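PDB 3U64: protein TP_0956 from Treponema pallidum subsp. pallidum, which is a tetratricopeptide-repeat lipoprotein, the T component of a TRAP transporter, and probably works through protein-protein interactions in ligand uptake. Local coordinates for residues P87-P92 with Q285-W290; R105-Y110 with A167-G172; H241-A246 with E261-A266. One frame throughout, in Å; residues are numbered along the deposited sequence.

Contact 1 (P87-P92 with Q285-W290); sequences PAQYLP and QKRARW. With SO4 (sulfate ion), chain B.
Tyr90 brings its CD1 over one face of the Trp290 indole, offset toward the rim, and the two rings meet obliquely: the phenol plane is tilted 35° against the five-membered ring, with the centroids 4.7 Å apart. The closest pair is Tyr90 CD1 and Trp290 CD1, at 3.6 Å. In Trp290 a chi1 of -180° sets CG anti to the backbone N; the indole lies between its own helix and the turn at Tyr90. Past the indole the phenol points at the helix itself, and Tyr90 OH comes within 3.2 Å of Arg287 CA. On the same side of the phenol ring as the indole, farther along, one methylene of Lys286 touches it, CE lying 4.1 Å from Tyr90 CE2. A tyrosine suits such a spot, since its carbon ring packs on tryptophan while the hydroxyl abuts the helix backbone at Arg287.

Gln89 and Arg287 meet beside this aromatic pair. Their side chains cross at about a right angle, with amide and guanidinium planes 65° apart, and Gln89 CD lies 3.7 Å from Arg287 NH1. The guanidinium also has a long, weak ion pair with Asp247. Arg289 NH1 donates a 2.6 Å hydrogen bond to O1 of a sulfate ion, probably from the crystallisation liquor, whose binding is consistent with the positive charge of the arginine.

Trp290 also stacks on the ring of His294. The arrangement is surface packing in an all-helical tetratricopeptide-type fold: the C-terminal end of helix 66-89 and the turn after it pack against helix 278-293, distant in sequence.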
loop_
_atom_site.group_PDB
_atom_site.type_symbol
_atom_site.label_atom_id
_atom_site.label_comp_id
_atom_site.label_asym_id
_atom_site.label_seq_id
_atom_site.Cartn_x
_atom_site.Cartn_y
_atom_site.Cartn_z
ATOM N N PRO A 87 4.816 -13.073 -8.701
ATOM C CA PRO A 87 4.523 -12.093 -9.769
ATOM C C PRO A 87 5.669 -11.925 -10.793
ATOM O O PRO A 87 5.412 -11.717 -11.982
ATOM C CB PRO A 87 4.330 -10.776 -8.999
ATOM C CG PRO A 87 3.958 -11.200 -7.603
ATOM C CD PRO A 87 4.731 -12.470 -7.356
ATOM N N ALA A 88 6.914 -11.977 -10.327
ATOM C CA ALA A 88 8.059 -11.924 -11.222
ATOM C C ALA A 88 7.987 -13.063 -12.239
ATOM O O ALA A 88 8.345 -12.892 -13.407
ATOM C CB ALA A 88 9.353 -12.017 -10.433
ATOM N N GLN A 89 7.528 -14.228 -11.788
ATOM C CA GLN A 89 7.487 -15.407 -12.638
ATOM C C GLN A 89 6.480 -15.250 -13.765
ATOM O O GLN A 89 6.601 -15.890 -14.807
ATOM C CB GLN A 89 7.134 -16.632 -11.825
ATOM C CG GLN A 89 8.167 -17.010 -10.803
ATOM C CD GLN A 89 8.064 -18.469 -10.432
ATOM O OE1 GLN A 89 7.880 -19.325 -11.302
ATOM N NE2 GLN A 89 8.161 -18.766 -9.139
ATOM N N TYR A 90 5.486 -14.393 -13.558
ATOM C CA TYR A 90 4.447 -14.224 -14.566
ATOM C C TYR A 90 4.789 -13.092 -15.532
ATOM O O TYR A 90 3.979 -12.720 -16.372
ATOM C CB TYR A 90 3.074 -14.005 -13.913
ATOM C CG TYR A 90 2.624 -15.118 -12.974
ATOM C CD1 TYR A 90 3.177 -16.392 -13.038
ATOM C CD2 TYR A 90 1.650 -14.885 -12.018
ATOM C CE1 TYR A 90 2.766 -17.409 -12.171
ATOM C CE2 TYR A 90 1.230 -15.886 -11.154
ATOM C CZ TYR A 90 1.788 -17.149 -11.229
ATOM O OH TYR A 90 1.360 -18.146 -10.352
ATOM N N LEU A 91 5.993 -12.542 -15.407
ATOM C CA LEU A 91 6.464 -11.523 -16.336
ATOM C C LEU A 91 6.845 -12.154 -17.677
ATOM O O LEU A 91 7.161 -13.352 -17.744
ATOM C CB LEU A 91 7.672 -10.776 -15.773
ATOM C CG LEU A 91 7.565 -9.871 -14.547
ATOM C CD1 LEU A 91 8.974 -9.453 -14.164
ATOM C CD2 LEU A 91 6.697 -8.636 -14.793
ATOM N N PRO A 92 6.814 -11.342 -18.752
ATOM C CA PRO A 92 7.195 -11.734 -20.116
ATOM C C PRO A 92 8.711 -11.848 -20.311
ATOM O O PRO A 92 9.472 -11.120 -19.673
ATOM C CB PRO A 92 6.661 -10.579 -20.982
ATOM C CG PRO A 92 5.755 -9.786 -20.104
ATOM C CD PRO A 92 6.263 -9.977 -18.713
ATOM N N GLN A 285 -3.607 -22.201 -7.073
ATOM C CA GLN A 285 -4.333 -22.495 -8.299
ATOM C C GLN A 285 -3.926 -21.565 -9.451
ATOM O O GLN A 285 -3.874 -22.001 -10.597
ATOM C CB GLN A 285 -5.842 -22.525 -8.059
ATOM C CG GLN A 285 -6.238 -23.637 -7.099
ATOM C CD GLN A 285 -7.736 -23.840 -7.022
ATOM O OE1 GLN A 285 -8.504 -22.881 -6.978
ATOM N NE2 GLN A 285 -8.160 -25.099 -6.999
ATOM N N LYS A 286 -3.629 -20.300 -9.147
ATOM C CA LYS A 286 -3.037 -19.405 -10.147
ATOM C C LYS A 286 -1.758 -20.005 -10.710
ATOM O O LYS A 286 -1.524 -19.958 -11.914
ATOM C CB LYS A 286 -2.701 -18.035 -9.557
ATOM C CG LYS A 286 -3.879 -17.133 -9.324
ATOM C CD LYS A 286 -3.419 -15.696 -9.118
ATOM C CE LYS A 286 -2.771 -15.130 -10.384
ATOM N NZ LYS A 286 -2.385 -13.690 -10.242
ATOM N N ARG A 287 -0.927 -20.564 -9.832
ATOM C CA ARG A 287 0.317 -21.185 -10.268
ATOM C C ARG A 287 0.107 -22.433 -11.167
ATOM O O ARG A 287 0.790 -22.600 -12.169
ATOM C CB ARG A 287 1.186 -21.530 -9.063
ATOM C CG ARG A 287 2.473 -22.217 -9.446
ATOM C CD ARG A 287 3.686 -21.399 -9.060
ATOM N NE ARG A 287 4.910 -22.094 -9.450
ATOM C CZ ARG A 287 5.651 -21.772 -10.505
ATOM N NH1 ARG A 287 5.310 -20.745 -11.275
ATOM N NH2 ARG A 287 6.744 -22.472 -10.782
ATOM N N ALA A 288 -0.835 -23.301 -10.799
ATOM C CA ALA A 288 -1.176 -24.474 -11.601
ATOM C C ALA A 288 -1.750 -24.079 -12.969
ATOM O O ALA A 288 -1.421 -24.678 -13.981
ATOM C CB ALA A 288 -2.170 -25.375 -10.840
ATOM N N ARG A 289 -2.601 -23.066 -12.993
ATOM C CA ARG A 289 -3.091 -22.529 -14.261
ATOM C C ARG A 289 -1.940 -22.063 -15.164
ATOM O O ARG A 289 -1.937 -22.323 -16.370
ATOM C CB ARG A 289 -4.041 -21.366 -14.004
ATOM C CG ARG A 289 -5.450 -21.589 -14.496
ATOM C CD ARG A 289 -6.419 -20.616 -13.836
ATOM N NE ARG A 289 -7.204 -21.285 -12.797
ATOM C CZ ARG A 289 -7.398 -20.818 -11.561
ATOM N NH1 ARG A 289 -6.869 -19.660 -11.181
ATOM N NH2 ARG A 289 -8.131 -21.513 -10.703
ATOM N N TRP A 290 -0.962 -21.374 -14.582
ATOM C CA TRP A 290 0.193 -20.913 -15.352
ATOM C C TRP A 290 1.022 -22.085 -15.897
ATOM O O TRP A 290 1.415 -22.092 -17.056
ATOM C CB TRP A 290 1.063 -20.025 -14.481
ATOM C CG TRP A 290 2.267 -19.487 -15.157
ATOM C CD1 TRP A 290 2.343 -18.358 -15.919
ATOM C CD2 TRP A 290 3.593 -20.025 -15.103
ATOM N NE1 TRP A 290 3.631 -18.167 -16.355
ATOM C CE2 TRP A 290 4.420 -19.179 -15.872
ATOM C CE3 TRP A 290 4.162 -21.144 -14.486
ATOM C CZ2 TRP A 290 5.788 -19.419 -16.042
ATOM C CZ3 TRP A 290 5.522 -21.387 -14.662
ATOM C CH2 TRP A 290 6.320 -20.525 -15.430
HETATM S S SO4 B . -5.673 -16.608 -13.410
HETATM O O1 SO4 B . -6.324 -17.842 -12.986
HETATM O O2 SO4 B . -6.241 -15.487 -12.662
HETATM O O3 SO4 B . -4.243 -16.719 -13.140
HETATM O O4 SO4 B . -5.878 -16.400 -14.842
#

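Contact 2 (R105-Y110 with A167-G172); sequences RARKLY and ALTPLG
Leu168, the first residue of the loop to touch segment 105-110 of helix 96-124, drives one methyl into the helix surface. Its CG is anti to the carbonyl carbon (chi1 -60°) and chi2 of 179° extends CD1 to the helix, where it settles 3.8 Å from Ala106 CB and 3.8 Å from Tyr110 CE2. Ala106 and Tyr110 are one helical turn apart, so the methyl bridges neighbouring turns on one face. The small alanine lets it come close to the backbone, where Arg107 N is 3.9 Å away, and it meets the Tyr110 ring at the edge, near the ring plane. Leucine suits the site because one terminal methyl fits between the alanine CB and the tyrosine ring edge, and Tyr110 can be buried because its hydroxyl is hydrogen-bonded to Gln85.

Thr169 follows with a polar contact. Its OG1 lies at the edge of the Arg107 guanidinium, in its plane, and takes a weak hydrogen bond from Arg107 NE, 3.4 Å long with an angle of 132° at the hydrogen. The stronger partner of that hydroxyl is Ala165 O, near the end of helix 152-166, so a threonine here ties the loop back to its own helix while facing the arginine.

On the same helix Arg105 forms a salt bridge with Asp40 of the second subunit. The contact itself is the docking of an interhelical loop, between helices 152-166 and 176-192, onto helix 96-124 of an all-helical, tetratricopeptide-type fold.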
loop_
_atom_site.group_PDB
_atom_site.type_symbol
_atom_site.label_atom_id
_atom_site.label_comp_id
_atom_site.label_asym_id
_atom_site.label_seq_id
_atom_site.Cartn_x
_atom_site.Cartn_y
_atom_site.Cartn_z
ATOM N N ARG A 105 15.506 -9.480 -5.126
ATOM C CA ARG A 105 14.720 -8.933 -4.033
ATOM C C ARG A 105 14.077 -10.048 -3.181
ATOM O O ARG A 105 14.127 -10.005 -1.954
ATOM C CB ARG A 105 13.654 -7.977 -4.579
ATOM C CG ARG A 105 12.914 -7.181 -3.505
ATOM C CD ARG A 105 11.784 -6.289 -4.073
ATOM N NE ARG A 105 10.916 -5.840 -2.987
ATOM C CZ ARG A 105 9.596 -5.735 -3.049
ATOM N NH1 ARG A 105 8.943 -6.029 -4.165
ATOM N NH2 ARG A 105 8.933 -5.339 -1.976
ATOM N N ALA A 106 13.464 -11.033 -3.826
ATOM C CA ALA A 106 12.858 -12.163 -3.099
ATOM C C ALA A 106 13.924 -12.918 -2.310
ATOM O O ALA A 106 13.725 -13.283 -1.157
ATOM C CB ALA A 106 12.185 -13.108 -4.059
ATOM N N ARG A 107 15.056 -13.156 -2.952
ATOM C CA ARG A 107 16.166 -13.849 -2.322
ATOM C C ARG A 107 16.570 -13.175 -1.003
ATOM O O ARG A 107 16.707 -13.849 0.026
ATOM C CB ARG A 107 17.347 -13.921 -3.292
ATOM C CG ARG A 107 18.489 -14.786 -2.819
ATOM C CD ARG A 107 19.729 -14.552 -3.659
ATOM N NE ARG A 107 20.923 -14.596 -2.819
ATOM C CZ ARG A 107 21.406 -13.548 -2.155
ATOM N NH1 ARG A 107 20.800 -12.364 -2.242
ATOM N NH2 ARG A 107 22.500 -13.680 -1.406
ATOM N N LYS A 108 16.718 -11.849 -1.022
ATOM C CA LYS A 108 17.087 -11.104 0.185
ATOM C C LYS A 108 16.011 -11.174 1.262
ATOM O O LYS A 108 16.316 -11.257 2.444
ATOM C CB LYS A 108 17.422 -9.640 -0.141
ATOM C CG LYS A 108 18.719 -9.476 -0.944
ATOM C CD LYS A 108 19.057 -8.007 -1.162
ATOM C CE LYS A 108 20.253 -7.831 -2.085
ATOM N NZ LYS A 108 19.866 -7.951 -3.522
ATOM N N LEU A 109 14.754 -11.138 0.843
ATOM C CA LEU A 109 13.633 -11.277 1.771
ATOM C C LEU A 109 13.546 -12.692 2.380
ATOM O O LEU A 109 13.278 -12.838 3.575
ATOM C CB LEU A 109 12.315 -10.880 1.093
ATOM C CG LEU A 109 12.123 -9.381 0.797
ATOM C CD1 LEU A 109 10.724 -9.099 0.314
ATOM C CD2 LEU A 109 12.414 -8.478 1.993
ATOM N N TYR A 110 13.768 -13.730 1.576
ATOM C CA TYR A 110 13.829 -15.081 2.133
ATOM C C TYR A 110 14.873 -15.142 3.251
ATOM O O TYR A 110 14.626 -15.683 4.335
ATOM C CB TYR A 110 14.172 -16.103 1.050
ATOM C CG TYR A 110 13.017 -16.419 0.123
ATOM C CD1 TYR A 110 11.726 -16.600 0.624
ATOM C CD2 TYR A 110 13.214 -16.535 -1.255
ATOM C CE1 TYR A 110 10.666 -16.894 -0.224
ATOM C CE2 TYR A 110 12.154 -16.830 -2.110
ATOM C CZ TYR A 110 10.887 -17.012 -1.588
ATOM O OH TYR A 110 9.835 -17.300 -2.413
ATOM N N ALA A 167 17.267 -21.507 -4.241
ATOM C CA ALA A 167 16.595 -21.707 -5.518
ATOM C C ALA A 167 16.734 -20.497 -6.465
ATOM O O ALA A 167 16.524 -20.616 -7.670
ATOM C CB ALA A 167 15.126 -22.033 -5.277
ATOM N N LEU A 168 17.089 -19.342 -5.912
ATOM C CA LEU A 168 17.205 -18.113 -6.692
ATOM C C LEU A 168 18.659 -17.638 -6.719
ATOM O O LEU A 168 18.974 -16.567 -7.236
ATOM C CB LEU A 168 16.317 -17.014 -6.088
ATOM C CG LEU A 168 14.814 -17.278 -6.001
ATOM C CD1 LEU A 168 14.090 -16.109 -5.349
ATOM C CD2 LEU A 168 14.242 -17.578 -7.386
ATOM N N THR A 169 19.532 -18.447 -6.136
ATOM C CA THR A 169 20.945 -18.137 -6.024
ATOM C C THR A 169 21.655 -18.836 -7.170
ATOM O O THR A 169 21.438 -20.023 -7.395
ATOM C CB THR A 169 21.493 -18.629 -4.662
ATOM O OG1 THR A 169 20.816 -17.944 -3.596
ATOM C CG2 THR A 169 22.977 -18.389 -4.532
ATOM N N PRO A 170 22.466 -18.086 -7.933
ATOM C CA PRO A 170 23.285 -18.674 -9.004
ATOM C C PRO A 170 24.119 -19.833 -8.468
ATOM O O PRO A 170 24.847 -19.652 -7.489
ATOM C CB PRO A 170 24.192 -17.517 -9.419
ATOM C CG PRO A 170 23.383 -16.292 -9.124
ATOM C CD PRO A 170 22.588 -16.618 -7.880
ATOM N N LEU A 171 24.009 -21.001 -9.098
ATOM C CA LEU A 171 24.645 -22.223 -8.602
ATOM C C LEU A 171 26.137 -22.068 -8.308
ATOM O O LEU A 171 26.717 -22.867 -7.572
ATOM C CB LEU A 171 24.418 -23.376 -9.581
ATOM C CG LEU A 171 22.950 -23.759 -9.781
ATOM C CD1 LEU A 171 22.805 -24.768 -10.906
ATOM C CD2 LEU A 171 22.350 -24.292 -8.486
ATOM N N GLY A 172 26.751 -21.037 -8.879
ATOM C CA GLY A 172 28.171 -20.808 -8.704
ATOM C C GLY A 172 28.529 -19.997 -7.474
ATOM O O GLY A 172 29.609 -20.159 -6.907
#

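Contact 3 (H241-A246 with E261-A266); sequences HHITYA and EALDRA
Helix segments 241-246 and 261-266 run nearly antiparallel, their axes 8.1 Å apart at closest and their directions 162° apart. The backbones come nearest where His242 faces Ala262, with CA atoms 5.1 Å apart, a closeness that the small side chain of Ala262 permits. Here His242 CB rests against the carbonyl O of Ala262 at 3.2 Å. The methyl of Ala262 sits 4.0 Å from Ala246 CB, and a ring edge, at Tyr245 CD2, approaches it from the flank. Helices 240-250 and 256-268 are consecutive in the chain, so they form a helical hairpin of the kind from which tetratricopeptide-repeat folds are built, and alanines at the interface suit such tight antiparallel packing.

On one flank the seam is aliphatic. Leu263 CD2 reaches Ala246 CB at 3.7 Å, and Ile243 CG1 touches both this leucine and Ala266 CB; the branched chains fill the side that faces helix 278-293.

The other flank is closed by His242. Its CG is anti to the carbonyl carbon (chi1 -60°), and the imidazole lies with one face against Arg265, whose CB makes a CH-pi contact 3.7 Å from the ring centroid, 15° off the normal. The opposite face is met by His241 NE2, 3.3 Å above the ring plane. Arg265 CD also comes to 3.9 Å from His242 CE1, but the contact buries Arg265 NE, for which the model offers no partner.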
loop_
_atom_site.group_PDB
_atom_site.type_symbol
_atom_site.label_atom_id
_atom_site.label_comp_id
_atom_site.label_asym_id
_atom_site.label_seq_id
_atom_site.Cartn_x
_atom_site.Cartn_y
_atom_site.Cartn_z
ATOM N N HIS A 241 0.431 -30.222 -3.039
ATOM C CA HIS A 241 1.081 -31.503 -3.240
ATOM C C HIS A 241 0.903 -31.963 -4.682
ATOM O O HIS A 241 1.810 -32.556 -5.239
ATOM C CB HIS A 241 0.675 -32.556 -2.195
ATOM C CG HIS A 241 -0.705 -33.109 -2.368
ATOM N ND1 HIS A 241 -1.836 -32.423 -1.991
ATOM C CD2 HIS A 241 -1.129 -34.313 -2.817
ATOM C CE1 HIS A 241 -2.902 -33.167 -2.232
ATOM N NE2 HIS A 241 -2.500 -34.317 -2.735
ATOM N N HIS A 242 -0.234 -31.636 -5.305
ATOM C CA HIS A 242 -0.436 -31.942 -6.734
ATOM C C HIS A 242 0.558 -31.168 -7.603
ATOM O O HIS A 242 1.173 -31.733 -8.515
ATOM C CB HIS A 242 -1.883 -31.658 -7.202
ATOM C CG HIS A 242 -2.926 -32.449 -6.470
ATOM N ND1 HIS A 242 -3.045 -33.821 -6.590
ATOM C CD2 HIS A 242 -3.887 -32.067 -5.592
ATOM C CE1 HIS A 242 -4.035 -34.245 -5.823
ATOM N NE2 HIS A 242 -4.559 -33.203 -5.202
ATOM N N ILE A 243 0.715 -29.877 -7.314
ATOM C CA ILE A 243 1.639 -29.021 -8.060
ATOM C C ILE A 243 3.091 -29.483 -7.891
ATOM O O ILE A 243 3.853 -29.557 -8.854
ATOM C CB ILE A 243 1.505 -27.554 -7.626
ATOM C CG1 ILE A 243 0.126 -27.033 -8.055
ATOM C CG2 ILE A 243 2.679 -26.708 -8.201
ATOM C CD1 ILE A 243 -0.220 -25.670 -7.521
ATOM N N THR A 244 3.464 -29.818 -6.661
ATOM C CA THR A 244 4.792 -30.360 -6.413
ATOM C C THR A 244 5.050 -31.623 -7.248
ATOM O O THR A 244 6.107 -31.760 -7.872
ATOM C CB THR A 244 5.004 -30.626 -4.922
ATOM O OG1 THR A 244 5.021 -29.369 -4.218
ATOM C CG2 THR A 244 6.319 -31.397 -4.691
ATOM N N TYR A 245 4.076 -32.530 -7.286
ATOM C CA TYR A 245 4.203 -33.733 -8.105
ATOM C C TYR A 245 4.464 -33.385 -9.571
ATOM O O TYR A 245 5.382 -33.922 -10.197
ATOM C CB TYR A 245 2.953 -34.603 -7.991
ATOM C CG TYR A 245 3.094 -35.937 -8.681
ATOM C CD1 TYR A 245 3.896 -36.937 -8.137
ATOM C CD2 TYR A 245 2.436 -36.202 -9.882
ATOM C CE1 TYR A 245 4.041 -38.166 -8.768
ATOM C CE2 TYR A 245 2.573 -37.430 -10.524
ATOM C CZ TYR A 245 3.379 -38.411 -9.956
ATOM O OH TYR A 245 3.533 -39.635 -10.567
ATOM N N ALA A 246 3.677 -32.456 -10.102
ATOM C CA ALA A 246 3.786 -32.069 -11.513
ATOM C C ALA A 246 5.110 -31.370 -11.824
ATOM O O ALA A 246 5.797 -31.699 -12.785
ATOM C CB ALA A 246 2.611 -31.169 -11.911
ATOM N N GLU A 261 -2.692 -34.568 -15.379
ATOM C CA GLU A 261 -3.581 -35.094 -14.343
ATOM C C GLU A 261 -3.385 -34.385 -13.007
ATOM O O GLU A 261 -4.348 -33.995 -12.354
ATOM C CB GLU A 261 -3.346 -36.589 -14.130
ATOM C CG GLU A 261 -3.817 -37.486 -15.265
ATOM C CD GLU A 261 -3.576 -38.974 -14.986
ATOM O OE1 GLU A 261 -3.032 -39.318 -13.910
ATOM O OE2 GLU A 261 -3.942 -39.799 -15.850
ATOM N N ALA A 262 -2.134 -34.246 -12.586
ATOM C CA ALA A 262 -1.850 -33.693 -11.269
ATOM C C ALA A 262 -2.398 -32.276 -11.166
ATOM O O ALA A 262 -3.049 -31.915 -10.171
ATOM C CB ALA A 262 -0.357 -33.727 -10.978
ATOM N N LEU A 263 -2.154 -31.481 -12.204
ATOM C CA LEU A 263 -2.633 -30.095 -12.225
ATOM C C LEU A 263 -4.150 -30.013 -12.360
ATOM O O LEU A 263 -4.782 -29.083 -11.848
ATOM C CB LEU A 263 -1.961 -29.297 -13.339
ATOM C CG LEU A 263 -0.437 -29.195 -13.228
ATOM C CD1 LEU A 263 0.156 -28.417 -14.409
ATOM C CD2 LEU A 263 -0.043 -28.556 -11.904
ATOM N N ASP A 264 -4.740 -30.983 -13.046
ATOM C CA ASP A 264 -6.199 -31.039 -13.106
ATOM C C ASP A 264 -6.755 -31.304 -11.711
ATOM O O ASP A 264 -7.782 -30.752 -11.322
ATOM C CB ASP A 264 -6.674 -32.112 -14.079
ATOM C CG ASP A 264 -6.615 -31.652 -15.527
ATOM O OD1 ASP A 264 -6.483 -30.434 -15.764
ATOM O OD2 ASP A 264 -6.705 -32.514 -16.427
ATOM N N ARG A 265 -6.068 -32.147 -10.954
ATOM C CA ARG A 265 -6.447 -32.367 -9.568
ATOM C C ARG A 265 -6.282 -31.100 -8.712
ATOM O O ARG A 265 -7.173 -30.770 -7.944
ATOM C CB ARG A 265 -5.708 -33.568 -8.985
ATOM C CG ARG A 265 -6.229 -34.878 -9.553
ATOM C CD ARG A 265 -5.666 -36.080 -8.836
ATOM N NE ARG A 265 -4.291 -36.347 -9.239
ATOM C CZ ARG A 265 -3.894 -37.441 -9.884
ATOM N NH1 ARG A 265 -4.770 -38.393 -10.196
ATOM N NH2 ARG A 265 -2.613 -37.582 -10.209
ATOM N N ALA A 266 -5.170 -30.379 -8.874
ATOM C CA ALA A 266 -4.981 -29.100 -8.168
ATOM C C ALA A 266 -6.113 -28.130 -8.473
ATOM O O ALA A 266 -6.592 -27.439 -7.587
ATOM C CB ALA A 266 -3.635 -28.457 -8.525
#

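In the fold
Contact 3 is the most buried of the three, contact 2 is partly buried, and contact 1 lies at the surface. Their chemistry follows: contact 3 joins alanine and branched aliphatic chains to a flank closed by an imidazole against an arginine methylene, contact 2 pairs one apolar plug with a weak polar bond, and contact 1 relies on aromatic rings and long basic chains. Contacts 1 and 3 adjoin through helix 278-293, where Ala288 packs on Ile243, Leu263 and Ala266, and Gln285 NE2 probably hydrogen-bonds Ala266 O. Contact 2 stands apart, its centre about 25 Å from that of contact 3, yet its helix 96-124 follows helix 66-89 of contact 1 in the chain.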